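Local coordinates for glucanase (Klebsiella pneumoniae, PDB 5GY3), which probably hydrolyses internal beta-1,4-glucosidic linkages in cellulose and related beta-glucans as an endoglucanase of glycosyl hydrolase family 8, at residues I221-S226 / Q300-A305; A179-M184 / S232-P237; D217-P222 / A240-Y245; L37-N42 / P46-L51. All blocks are in the same frame, centred on the assembly; numbering follows the deposited sequence.

Contact 1 (I221-S226 / Q300-A305); sequences IPLYLS and QLVWLA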
loop_
_atom_site.group_PDB
_atom_site.type_symbol
_atom_site.label_atom_id
_atom_site.label_comp_id
_atom_site.label_asym_id
_atom_site.label_seq_id
_atom_site.Cartn_x
_atom_site.Cartn_y
_atom_site.Cartn_z
ATOM N N ILE A 221 6.135 2.888 -3.092
ATOM C CA ILE A 221 6.976 1.855 -3.700
ATOM C C ILE A 221 8.318 1.728 -2.988
ATOM O O ILE A 221 8.703 0.601 -2.628
ATOM C CB ILE A 221 7.115 2.120 -5.213
ATOM C CG1 ILE A 221 5.741 2.031 -5.888
ATOM C CG2 ILE A 221 8.142 1.170 -5.884
ATOM C CD1 ILE A 221 5.705 2.549 -7.354
ATOM N N PRO A 222 9.080 2.803 -2.754
ATOM C CA PRO A 222 10.339 2.634 -2.015
ATOM C C PRO A 222 10.127 2.191 -0.583
ATOM O O PRO A 222 10.988 1.500 -0.018
ATOM C CB PRO A 222 10.990 4.022 -2.096
ATOM C CG PRO A 222 9.853 4.965 -2.400
ATOM C CD PRO A 222 8.924 4.178 -3.269
ATOM N N LEU A 223 9.005 2.566 0.029
ATOM C CA LEU A 223 8.656 2.001 1.324
ATOM C C LEU A 223 8.558 0.483 1.242
ATOM O O LEU A 223 9.197 -0.231 2.020
ATOM C CB LEU A 223 7.343 2.600 1.824
ATOM C CG LEU A 223 6.657 1.893 2.998
ATOM C CD1 LEU A 223 7.506 1.942 4.280
ATOM C CD2 LEU A 223 5.303 2.540 3.238
ATOM N N TYR A 224 7.769 -0.038 0.294
ATOM C CA TYR A 224 7.610 -1.493 0.242
ATOM C C TYR A 224 8.898 -2.185 -0.196
ATOM O O TYR A 224 9.211 -3.281 0.293
ATOM C CB TYR A 224 6.458 -1.867 -0.690
ATOM C CG TYR A 224 5.096 -1.423 -0.220
ATOM C CD1 TYR A 224 4.736 -1.478 1.122
ATOM C CD2 TYR A 224 4.155 -0.953 -1.136
ATOM C CE1 TYR A 224 3.459 -1.072 1.538
ATOM C CE2 TYR A 224 2.900 -0.546 -0.732
ATOM C CZ TYR A 224 2.552 -0.604 0.602
ATOM O OH TYR A 224 1.283 -0.201 0.979
ATOM N N LEU A 225 9.671 -1.556 -1.086
ATOM C CA LEU A 225 10.955 -2.127 -1.490
ATOM C C LEU A 225 11.917 -2.209 -0.314
ATOM O O LEU A 225 12.572 -3.236 -0.099
ATOM C CB LEU A 225 11.582 -1.288 -2.605
ATOM C CG LEU A 225 10.976 -1.381 -4.004
ATOM C CD1 LEU A 225 11.633 -0.338 -4.916
ATOM C CD2 LEU A 225 11.133 -2.792 -4.581
ATOM N N SER A 226 12.061 -1.108 0.420
ATOM C CA SER A 226 12.963 -1.111 1.560
ATOM C C SER A 226 12.459 -2.037 2.666
ATOM O O SER A 226 13.265 -2.648 3.376
ATOM C CB SER A 226 13.134 0.312 2.082
ATOM O OG SER A 226 14.071 0.298 3.136
ATOM N N GLN A 300 4.323 5.943 10.713
ATOM C CA GLN A 300 4.398 4.732 11.513
ATOM C C GLN A 300 4.743 3.510 10.677
ATOM O O GLN A 300 5.381 2.586 11.189
ATOM C CB GLN A 300 3.082 4.504 12.236
ATOM C CG GLN A 300 2.796 5.537 13.298
ATOM C CD GLN A 300 1.390 5.407 13.789
ATOM O OE1 GLN A 300 1.122 4.685 14.752
ATOM N NE2 GLN A 300 0.469 6.081 13.117
ATOM N N LEU A 301 4.308 3.476 9.414
ATOM C CA LEU A 301 4.673 2.368 8.537
ATOM C C LEU A 301 6.167 2.374 8.245
ATOM O O LEU A 301 6.795 1.309 8.147
ATOM C CB LEU A 301 3.881 2.450 7.240
ATOM C CG LEU A 301 2.374 2.241 7.345
ATOM C CD1 LEU A 301 1.715 2.660 6.047
ATOM C CD2 LEU A 301 2.062 0.780 7.676
ATOM N N VAL A 302 6.752 3.567 8.105
ATOM C CA VAL A 302 8.197 3.670 7.918
ATOM C C VAL A 302 8.927 3.107 9.130
ATOM O O VAL A 302 9.893 2.350 8.996
ATOM C CB VAL A 302 8.592 5.134 7.627
ATOM C CG1 VAL A 302 10.083 5.339 7.806
ATOM C CG2 VAL A 302 8.189 5.493 6.210
ATOM N N TRP A 303 8.450 3.440 10.332
ATOM C CA TRP A 303 9.053 2.910 11.550
ATOM C C TRP A 303 8.933 1.392 11.610
ATOM O O TRP A 303 9.910 0.697 11.924
ATOM C CB TRP A 303 8.397 3.553 12.771
ATOM C CG TRP A 303 8.999 3.114 14.074
ATOM C CD1 TRP A 303 8.393 2.371 15.046
ATOM C CD2 TRP A 303 10.331 3.371 14.531
ATOM N NE1 TRP A 303 9.265 2.163 16.090
ATOM C CE2 TRP A 303 10.460 2.766 15.799
ATOM C CE3 TRP A 303 11.425 4.061 13.997
ATOM C CZ2 TRP A 303 11.642 2.829 16.540
ATOM C CZ3 TRP A 303 12.595 4.125 14.732
ATOM C CH2 TRP A 303 12.694 3.514 15.992
ATOM N N LEU A 304 7.748 0.861 11.283
ATOM C CA LEU A 304 7.547 -0.585 11.236
ATOM C C LEU A 304 8.458 -1.246 10.210
ATOM O O LEU A 304 9.024 -2.317 10.465
ATOM C CB LEU A 304 6.088 -0.887 10.910
ATOM C CG LEU A 304 5.691 -2.355 10.937
ATOM C CD1 LEU A 304 6.132 -3.000 12.250
ATOM C CD2 LEU A 304 4.202 -2.453 10.770
ATOM N N ALA A 305 8.585 -0.639 9.027
ATOM C CA ALA A 305 9.489 -1.174 8.018
ATOM C C ALA A 305 10.914 -1.263 8.550
ATOM O O ALA A 305 11.609 -2.262 8.325
ATOM C CB ALA A 305 9.430 -0.310 6.754
#
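The flat peptide after Leu301 is approached by Leu223, whose CD1 lies 4.0 Å from the carbonyl O of Leu301. The ring of Tyr224 turns to Phe34 of helix 29-41, which Leu301 also touches. The two segments belong to helices 220-228 and 293-307 of what, in family 8, is an (alpha/alpha)6 barrel, and they run nearly parallel, at 21°, with their axes 10.0 Å apart. At that spacing one branched residue can bridge much of the gap, and leucine suits the task. CG of Leu223 stands anti to its own backbone N (chi1 166°), which carries both methyls across toward the partner helix. CD2 approaches the base of the Leu301 side chain, 4.2 Å from its CB, whereas CD1 goes deeper, into the dip between Val302 and Ala305. Alanine, with its short side chain, lets the leucine come close to the helix backbone there: CA of Val302 is 4.1 Å from CD1 of Leu223. All four touching residues are buried and their side chains apolar, while the nearby O of Leu301 is already taken by the helix bond from N of Ala305. Helix 268-278 adds Leu276 against Leu223 and Val273 against Val302. CG2 of Val302 flanks the same methyl, CD1 of Leu223, at 4.1 Å, while CB of Ala305 meets it at 3.9 Å.

Contact 2 (A179-M184 / S232-P237); sequences ALLGQM and SALLAP
An ST turn, formed by Ser232 shortly before helix 236-243, presents Leu234 to Leu181 and Gly182 in the last turn of helix 167-183. OG of Ser232 accepts the backbone N-H of Leu234 at 3.0 Å, moderately bent with an angle of 147° at the hydrogen, and so ties the serine to the backbone from which the leucine projects. Serine fits because its short hydroxyl can curl forward to the N-H two residues on. Leu234 leans across with CG anti to its carbonyl carbon (chi1 -69°), and its two methyls divide the work. CD2 presses on the backbone of the other helix, only 3.4 Å from CA of Gly182, a tight approach that a residue with no side chain accommodates. CD1 faces the Leu181 side chain instead, 4.3 Å from its CD2. The side chains that meet are apolar, the Gly182 backbone is the other surface, and the whole is only partly buried. Behind it lies helix 220-228, where Ile221 touches Leu181 and Leu225 touches Leu234, so both leucines reach the same helix. Helix 167-183 thus packs on the link between helices 220-228 and 236-243, in a mainly helical fold that in family 8 is an (alpha/alpha)6 barrel.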
loop_
_atom_site.group_PDB
_atom_site.type_symbol
_atom_site.label_atom_id
_atom_site.label_comp_id
_atom_site.label_asym_id
_atom_site.label_seq_id
_atom_site.Cartn_x
_atom_site.Cartn_y
_atom_site.Cartn_z
ATOM N N ALA A 179 10.230 -7.671 -11.688
ATOM C CA ALA A 179 10.700 -7.521 -13.063
ATOM C C ALA A 179 9.942 -6.419 -13.792
ATOM O O ALA A 179 10.549 -5.616 -14.509
ATOM C CB ALA A 179 10.580 -8.841 -13.824
ATOM N N LEU A 180 8.616 -6.360 -13.629
ATOM C CA LEU A 180 7.852 -5.304 -14.291
ATOM C C LEU A 180 8.253 -3.931 -13.763
ATOM O O LEU A 180 8.510 -3.007 -14.542
ATOM C CB LEU A 180 6.350 -5.540 -14.116
ATOM C CG LEU A 180 5.736 -6.606 -15.029
ATOM C CD1 LEU A 180 4.350 -6.990 -14.518
ATOM C CD2 LEU A 180 5.685 -6.129 -16.512
ATOM N N LEU A 181 8.329 -3.791 -12.433
ATOM C CA LEU A 181 8.741 -2.516 -11.852
ATOM C C LEU A 181 10.113 -2.096 -12.366
ATOM O O LEU A 181 10.348 -0.906 -12.626
ATOM C CB LEU A 181 8.721 -2.610 -10.323
ATOM C CG LEU A 181 9.173 -1.396 -9.497
ATOM C CD1 LEU A 181 8.340 -0.163 -9.847
ATOM C CD2 LEU A 181 9.116 -1.689 -7.993
ATOM N N GLY A 182 11.025 -3.064 -12.534
ATOM C CA GLY A 182 12.353 -2.751 -13.052
ATOM C C GLY A 182 12.317 -2.193 -14.458
ATOM O O GLY A 182 13.206 -1.428 -14.853
ATOM N N GLN A 183 11.279 -2.531 -15.220
ATOM C CA GLN A 183 11.120 -2.019 -16.571
ATOM C C GLN A 183 10.382 -0.693 -16.623
ATOM O O GLN A 183 10.364 -0.066 -17.680
ATOM C CB GLN A 183 10.395 -3.055 -17.441
ATOM C CG GLN A 183 11.171 -4.360 -17.576
ATOM C CD GLN A 183 10.310 -5.500 -18.102
ATOM O OE1 GLN A 183 9.237 -5.269 -18.648
ATOM N NE2 GLN A 183 10.779 -6.738 -17.935
ATOM N N MET A 184 9.784 -0.248 -15.515
ATOM C CA MET A 184 9.062 1.014 -15.509
ATOM C C MET A 184 10.023 2.180 -15.296
ATOM O O MET A 184 11.150 2.012 -14.817
ATOM C CB MET A 184 7.998 1.016 -14.411
ATOM C CG MET A 184 6.952 -0.084 -14.537
ATOM S SD MET A 184 5.843 -0.028 -13.113
ATOM C CE MET A 184 4.792 -1.446 -13.443
ATOM N N SER A 232 17.798 -3.909 -2.341
ATOM C CA SER A 232 17.242 -4.124 -3.673
ATOM C C SER A 232 17.762 -3.104 -4.673
ATOM O O SER A 232 17.755 -1.896 -4.413
ATOM C CB SER A 232 15.720 -4.047 -3.625
ATOM O OG SER A 232 15.198 -4.045 -4.944
ATOM N N ALA A 233 18.182 -3.595 -5.844
ATOM C CA ALA A 233 18.575 -2.698 -6.923
ATOM C C ALA A 233 17.411 -1.872 -7.460
ATOM O O ALA A 233 17.650 -0.876 -8.152
ATOM C CB ALA A 233 19.215 -3.490 -8.062
ATOM N N LEU A 234 16.161 -2.264 -7.175
ATOM C CA LEU A 234 15.016 -1.463 -7.588
ATOM C C LEU A 234 14.936 -0.151 -6.823
ATOM O O LEU A 234 14.201 0.747 -7.236
ATOM C CB LEU A 234 13.715 -2.250 -7.402
ATOM C CG LEU A 234 13.575 -3.428 -8.361
ATOM C CD1 LEU A 234 12.466 -4.375 -7.889
ATOM C CD2 LEU A 234 13.297 -2.912 -9.763
ATOM N N LEU A 235 15.669 -0.018 -5.722
ATOM C CA LEU A 235 15.687 1.251 -5.007
ATOM C C LEU A 235 16.548 2.299 -5.695
ATOM O O LEU A 235 16.464 3.477 -5.335
ATOM C CB LEU A 235 16.166 1.027 -3.567
ATOM C CG LEU A 235 15.094 0.480 -2.618
ATOM C CD1 LEU A 235 15.705 -0.102 -1.369
ATOM C CD2 LEU A 235 14.126 1.594 -2.226
ATOM N N ALA A 236 17.343 1.903 -6.694
ATOM C CA ALA A 236 18.326 2.824 -7.271
ATOM C C ALA A 236 17.726 4.114 -7.824
ATOM O O ALA A 236 18.270 5.193 -7.525
ATOM C CB ALA A 236 19.141 2.091 -8.344
ATOM N N PRO A 237 16.664 4.105 -8.643
ATOM C CA PRO A 237 16.154 5.398 -9.137
ATOM C C PRO A 237 15.567 6.256 -8.031
ATOM O O PRO A 237 15.600 7.492 -8.131
ATOM C CB PRO A 237 15.092 4.996 -10.175
ATOM C CG PRO A 237 14.667 3.616 -9.771
ATOM C CD PRO A 237 15.927 2.970 -9.229
#

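Contact 3 (D217-P222 / A240-Y245); sequences DAIRIP and AWMQSY
Met242 and Ile219 cross at a slant, their terminal methyls meeting with CE of Met242 4.0 Å from CD1 of Ile219. The methionine reaches over fully stretched: CG is anti to its carbonyl carbon, and the chain stays extended to the methyl (chi3 -174°). Ile219 does not start out toward its partner; its CG1 branch, anti to the backbone N (chi1 -167°), brings CD1 round to the contact. Pro222 completes the small apolar patch, offering its ring carbon CG at 4.4 Å from CE of Met242. A long, slim, unbranched residue suits this place, because the backbones stay far apart, with CA atoms of Pro222 and Met242 11.0 Å from each other. In the (alpha/alpha)6 barrel of family 8 the contact joins the type I turn from Asp217 to Arg220, and the helix that follows it, to helix 236-243. Thr277 of helix 268-278 touches both Pro222 and Met242. On the turn, Arg220 extends to a polar group of residues: NH2 makes a salt bridge to OD1 of Asp217 at 3.3 Å, its hydrogen bond weak, and a long, weak ion pair to Asp87, the predicted nucleophile. Beside Met242, O of Trp241 accepts from both N and OG of Ser244, the hydroxyl lying 2.7 Å away.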
loop_
_atom_site.group_PDB
_atom_site.type_symbol
_atom_site.label_atom_id
_atom_site.label_comp_id
_atom_site.label_asym_id
_atom_site.label_seq_id
_atom_site.Cartn_x
_atom_site.Cartn_y
_atom_site.Cartn_z
ATOM N N ASP A 217 0.425 7.785 -4.416
ATOM C CA ASP A 217 0.451 6.327 -4.511
ATOM C C ASP A 217 1.884 5.827 -4.669
ATOM O O ASP A 217 2.365 5.010 -3.868
ATOM C CB ASP A 217 -0.400 5.838 -5.687
ATOM C CG ASP A 217 -1.881 5.704 -5.343
ATOM O OD1 ASP A 217 -2.273 5.920 -4.172
ATOM O OD2 ASP A 217 -2.651 5.360 -6.257
ATOM N N ALA A 218 2.587 6.351 -5.676
ATOM C CA ALA A 218 3.876 5.792 -6.078
ATOM C C ALA A 218 4.930 5.891 -4.983
ATOM O O ALA A 218 5.826 5.036 -4.921
ATOM C CB ALA A 218 4.364 6.491 -7.346
ATOM N N ILE A 219 4.833 6.907 -4.114
ATOM C CA ILE A 219 5.816 7.083 -3.050
ATOM C C ILE A 219 5.839 5.889 -2.095
ATOM O O ILE A 219 6.828 5.684 -1.386
ATOM C CB ILE A 219 5.530 8.410 -2.311
ATOM C CG1 ILE A 219 6.702 8.793 -1.402
ATOM C CG2 ILE A 219 4.248 8.300 -1.496
ATOM C CD1 ILE A 219 8.021 8.901 -2.143
ATOM N N ARG A 220 4.788 5.066 -2.070
ATOM C CA ARG A 220 4.831 3.862 -1.246
ATOM C C ARG A 220 5.755 2.788 -1.812
ATOM O O ARG A 220 6.116 1.860 -1.080
ATOM C CB ARG A 220 3.420 3.288 -1.069
ATOM C CG ARG A 220 2.571 4.147 -0.163
ATOM C CD ARG A 220 1.264 3.467 0.195
ATOM N NE ARG A 220 0.538 3.049 -1.002
ATOM C CZ ARG A 220 -0.451 3.736 -1.561
ATOM N NH1 ARG A 220 -0.835 4.888 -1.024
ATOM N NH2 ARG A 220 -1.058 3.267 -2.653
ATOM N N ILE A 221 6.135 2.888 -3.092
ATOM C CA ILE A 221 6.976 1.855 -3.700
ATOM C C ILE A 221 8.318 1.728 -2.988
ATOM O O ILE A 221 8.703 0.601 -2.628
ATOM C CB ILE A 221 7.115 2.120 -5.213
ATOM C CG1 ILE A 221 5.741 2.031 -5.888
ATOM C CG2 ILE A 221 8.142 1.170 -5.884
ATOM C CD1 ILE A 221 5.705 2.549 -7.354
ATOM N N PRO A 222 9.080 2.803 -2.754
ATOM C CA PRO A 222 10.339 2.634 -2.015
ATOM C C PRO A 222 10.127 2.191 -0.583
ATOM O O PRO A 222 10.988 1.500 -0.018
ATOM C CB PRO A 222 10.990 4.022 -2.096
ATOM C CG PRO A 222 9.853 4.965 -2.400
ATOM C CD PRO A 222 8.924 4.178 -3.269
ATOM N N ALA A 240 18.535 7.880 -6.222
ATOM C CA ALA A 240 19.160 8.875 -7.096
ATOM C C ALA A 240 18.328 10.146 -7.177
ATOM O O ALA A 240 18.869 11.257 -7.116
ATOM C CB ALA A 240 19.377 8.299 -8.497
ATOM N N TRP A 241 17.008 10.006 -7.308
ATOM C CA TRP A 241 16.163 11.186 -7.420
ATOM C C TRP A 241 16.143 11.965 -6.111
ATOM O O TRP A 241 16.311 13.191 -6.106
ATOM C CB TRP A 241 14.746 10.780 -7.836
ATOM C CG TRP A 241 13.869 11.980 -8.062
ATOM C CD1 TRP A 241 13.943 12.859 -9.104
ATOM C CD2 TRP A 241 12.788 12.430 -7.231
ATOM N NE1 TRP A 241 12.975 13.832 -8.971
ATOM C CE2 TRP A 241 12.255 13.593 -7.830
ATOM C CE3 TRP A 241 12.229 11.968 -6.032
ATOM C CZ2 TRP A 241 11.176 14.298 -7.279
ATOM C CZ3 TRP A 241 11.152 12.673 -5.480
ATOM C CH2 TRP A 241 10.651 13.828 -6.104
ATOM N N MET A 242 15.959 11.271 -4.986
ATOM C CA MET A 242 15.930 11.961 -3.701
ATOM C C MET A 242 17.287 12.577 -3.363
ATOM O O MET A 242 17.351 13.678 -2.802
ATOM C CB MET A 242 15.479 10.995 -2.611
ATOM C CG MET A 242 14.046 10.515 -2.826
ATOM S SD MET A 242 13.593 9.253 -1.627
ATOM C CE MET A 242 11.982 8.777 -2.261
ATOM N N GLN A 243 18.380 11.894 -3.706
ATOM C CA GLN A 243 19.710 12.446 -3.450
ATOM C C GLN A 243 19.977 13.722 -4.246
ATOM O O GLN A 243 20.905 14.464 -3.905
ATOM C CB GLN A 243 20.785 11.393 -3.759
ATOM C CG GLN A 243 20.949 10.352 -2.649
ATOM C CD GLN A 243 21.729 9.112 -3.096
ATOM O OE1 GLN A 243 22.147 9.005 -4.249
ATOM N NE2 GLN A 243 21.904 8.164 -2.183
ATOM N N SER A 244 19.194 14.004 -5.290
ATOM C CA SER A 244 19.428 15.206 -6.080
ATOM C C SER A 244 18.764 16.451 -5.491
ATOM O O SER A 244 18.867 17.522 -6.094
ATOM C CB SER A 244 18.958 14.997 -7.525
ATOM O OG SER A 244 17.544 15.037 -7.631
ATOM N N TYR A 245 18.096 16.340 -4.346
ATOM C CA TYR A 245 17.433 17.462 -3.697
ATOM C C TYR A 245 17.891 17.598 -2.255
ATOM O O TYR A 245 18.277 16.609 -1.630
ATOM C CB TYR A 245 15.899 17.297 -3.716
ATOM C CG TYR A 245 15.301 17.445 -5.086
ATOM C CD1 TYR A 245 15.107 18.703 -5.636
ATOM C CD2 TYR A 245 14.941 16.329 -5.845
ATOM C CE1 TYR A 245 14.575 18.856 -6.887
ATOM C CE2 TYR A 245 14.403 16.477 -7.108
ATOM C CZ TYR A 245 14.220 17.747 -7.622
ATOM O OH TYR A 245 13.690 17.929 -8.879
#

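Contact 4 (L37-N42 / P46-L51); sequences LLAVAN and PAFDKL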
loop_
_atom_site.group_PDB
_atom_site.type_symbol
_atom_site.label_atom_id
_atom_site.label_comp_id
_atom_site.label_asym_id
_atom_site.label_seq_id
_atom_site.Cartn_x
_atom_site.Cartn_y
_atom_site.Cartn_z
ATOM N N LEU A 37 -2.248 -3.534 10.661
ATOM C CA LEU A 37 -0.809 -3.785 10.759
ATOM C C LEU A 37 -0.210 -3.080 11.968
ATOM O O LEU A 37 0.575 -3.668 12.723
ATOM C CB LEU A 37 -0.095 -3.316 9.486
ATOM C CG LEU A 37 -0.197 -4.181 8.235
ATOM C CD1 LEU A 37 0.343 -3.409 7.015
ATOM C CD2 LEU A 37 0.581 -5.476 8.432
ATOM N N LEU A 38 -0.552 -1.804 12.147
ATOM C CA LEU A 38 0.005 -1.045 13.261
ATOM C C LEU A 38 -0.532 -1.536 14.604
ATOM O O LEU A 38 0.179 -1.465 15.614
ATOM C CB LEU A 38 -0.274 0.448 13.063
ATOM C CG LEU A 38 0.394 1.106 11.840
ATOM C CD1 LEU A 38 -0.048 2.550 11.697
ATOM C CD2 LEU A 38 1.911 1.031 11.918
ATOM N N ALA A 39 -1.766 -2.042 14.639
ATOM C CA ALA A 39 -2.277 -2.608 15.887
ATOM C C ALA A 39 -1.476 -3.838 16.301
ATOM O O ALA A 39 -1.155 -4.004 17.483
ATOM C CB ALA A 39 -3.761 -2.941 15.752
ATOM N N VAL A 40 -1.117 -4.699 15.344
ATOM C CA VAL A 40 -0.256 -5.841 15.666
ATOM C C VAL A 40 1.094 -5.355 16.171
ATOM O O VAL A 40 1.614 -5.837 17.189
ATOM C CB VAL A 40 -0.077 -6.754 14.439
ATOM C CG1 VAL A 40 0.865 -7.907 14.788
ATOM C CG2 VAL A 40 -1.413 -7.263 13.938
ATOM N N ALA A 41 1.681 -4.386 15.460
ATOM C CA ALA A 41 3.006 -3.883 15.810
ATOM C C ALA A 41 3.036 -3.273 17.205
ATOM O O ALA A 41 4.069 -3.316 17.885
ATOM C CB ALA A 41 3.455 -2.859 14.776
ATOM N N ASN A 42 1.929 -2.697 17.648
ATOM C CA ASN A 42 1.866 -2.095 18.971
ATOM C C ASN A 42 1.294 -3.051 20.006
ATOM O O ASN A 42 1.073 -2.651 21.149
ATOM C CB ASN A 42 1.067 -0.796 18.915
ATOM C CG ASN A 42 1.862 0.330 18.280
ATOM O OD1 ASN A 42 2.642 1.001 18.948
ATOM N ND2 ASN A 42 1.693 0.515 16.976
ATOM N N PRO A 46 -7.120 -5.618 21.413
ATOM C CA PRO A 46 -8.476 -5.033 21.378
ATOM C C PRO A 46 -8.708 -4.153 20.157
ATOM O O PRO A 46 -9.740 -4.298 19.485
ATOM C CB PRO A 46 -8.548 -4.244 22.693
ATOM C CG PRO A 46 -7.642 -4.992 23.598
ATOM C CD PRO A 46 -6.486 -5.411 22.732
ATOM N N ALA A 47 -7.759 -3.266 19.838
ATOM C CA ALA A 47 -7.912 -2.404 18.669
ATOM C C ALA A 47 -7.916 -3.223 17.389
ATOM O O ALA A 47 -8.729 -2.977 16.491
ATOM C CB ALA A 47 -6.795 -1.360 18.626
ATOM N N PHE A 48 -7.009 -4.203 17.286
ATOM C CA PHE A 48 -6.990 -5.063 16.106
ATOM C C PHE A 48 -8.342 -5.733 15.890
ATOM O O PHE A 48 -8.869 -5.746 14.771
ATOM C CB PHE A 48 -5.889 -6.118 16.223
ATOM C CG PHE A 48 -5.774 -6.986 14.995
ATOM C CD1 PHE A 48 -6.576 -8.103 14.841
ATOM C CD2 PHE A 48 -4.877 -6.669 13.990
ATOM C CE1 PHE A 48 -6.502 -8.886 13.700
ATOM C CE2 PHE A 48 -4.796 -7.450 12.849
ATOM C CZ PHE A 48 -5.612 -8.558 12.707
ATOM N N ASP A 49 -8.912 -6.320 16.948
ATOM C CA ASP A 49 -10.182 -7.020 16.786
ATOM C C ASP A 49 -11.311 -6.057 16.422
ATOM O O ASP A 49 -12.205 -6.418 15.646
ATOM C CB ASP A 49 -10.514 -7.816 18.057
ATOM C CG ASP A 49 -9.691 -9.107 18.187
ATOM O OD1 ASP A 49 -9.209 -9.633 17.163
ATOM O OD2 ASP A 49 -9.537 -9.618 19.318
ATOM N N LYS A 50 -11.282 -4.827 16.956
ATOM C CA LYS A 50 -12.278 -3.824 16.575
ATOM C C LYS A 50 -12.138 -3.453 15.103
ATOM O O LYS A 50 -13.130 -3.380 14.367
ATOM C CB LYS A 50 -12.137 -2.565 17.437
ATOM C CG LYS A 50 -12.781 -2.602 18.828
ATOM C CD LYS A 50 -12.308 -1.402 19.697
ATOM C CE LYS A 50 -11.110 -1.786 20.587
ATOM N NZ LYS A 50 -10.120 -0.693 20.929
ATOM N N LEU A 51 -10.901 -3.190 14.666
ATOM C CA LEU A 51 -10.654 -2.817 13.276
ATOM C C LEU A 51 -11.084 -3.927 12.334
ATOM O O LEU A 51 -11.751 -3.682 11.319
ATOM C CB LEU A 51 -9.172 -2.504 13.073
ATOM C CG LEU A 51 -8.593 -1.304 13.810
ATOM C CD1 LEU A 51 -7.066 -1.379 13.870
ATOM C CD2 LEU A 51 -9.044 -0.023 13.123
#
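Segments 37-41 and 46-51, on helices 29-41 and 45-59, run antiparallel at 162° with axes just 8.6 Å apart, and their backbones draw nearest at Ala39 and Phe48. Alanine is the natural residue for so close a pairing: CB of Ala39 lies 3.8 Å from the backbone N of Phe48 and near the plane of that ring, at its edge. CB of Ala47 borders the same methyl. CD1 of Leu51 does so too, 4.1 Å from CB of Ala39. Phe48 swings its ring past it, with CG anti to the backbone N (chi1 -177°), and lies alongside Val40, both side chains pointing the same way. CG2 of Val40 comes obliquely to the ring, 3.5 Å from CD2 of Phe48. Tyr108 and Trp103 pack edge-to-face with this ring. After the first helix Asn42 folds back, its ND2 giving a hydrogen bond to O of Leu38 at 2.8 Å and 165°, while its backbone N reaches that oxygen from the opposite face. This is a helical hairpin with a short connection, within a fold that in family 8 is an (alpha/alpha)6 barrel. With methyls and a ring between the helices, cohesion here rests mainly on close fit and burial, while the Asn42 amide secures the turn through Leu38 O.

Overall arrangement
Along the chain contact 4 closes first, within the short hairpin of helices 29-41 and 45-59. Contact 2 opens next, at residue 179, then contact 3 at 217 and contact 1 at 221; the segments of contact 2 alternate with those of contacts 1 and 3. Contacts 1 and 3 both use helix 220-228 and share Ile221 and Pro222, their centres 12 Å apart. Contacts 2 and 3 both use helix 236-243; Ile221 CG2 packs on Leu181 CD2 at 3.7 Å. Helix 293-307 links contact 1 to contact 4, Leu304 meeting Ala41. Contacts 2 and 4, with centres 32 Å apart, lie on opposite sides of the chain's centre. Helix 220-228 thus forms a hub, and an apolar chain of packing joins both sides of the catalytic fold.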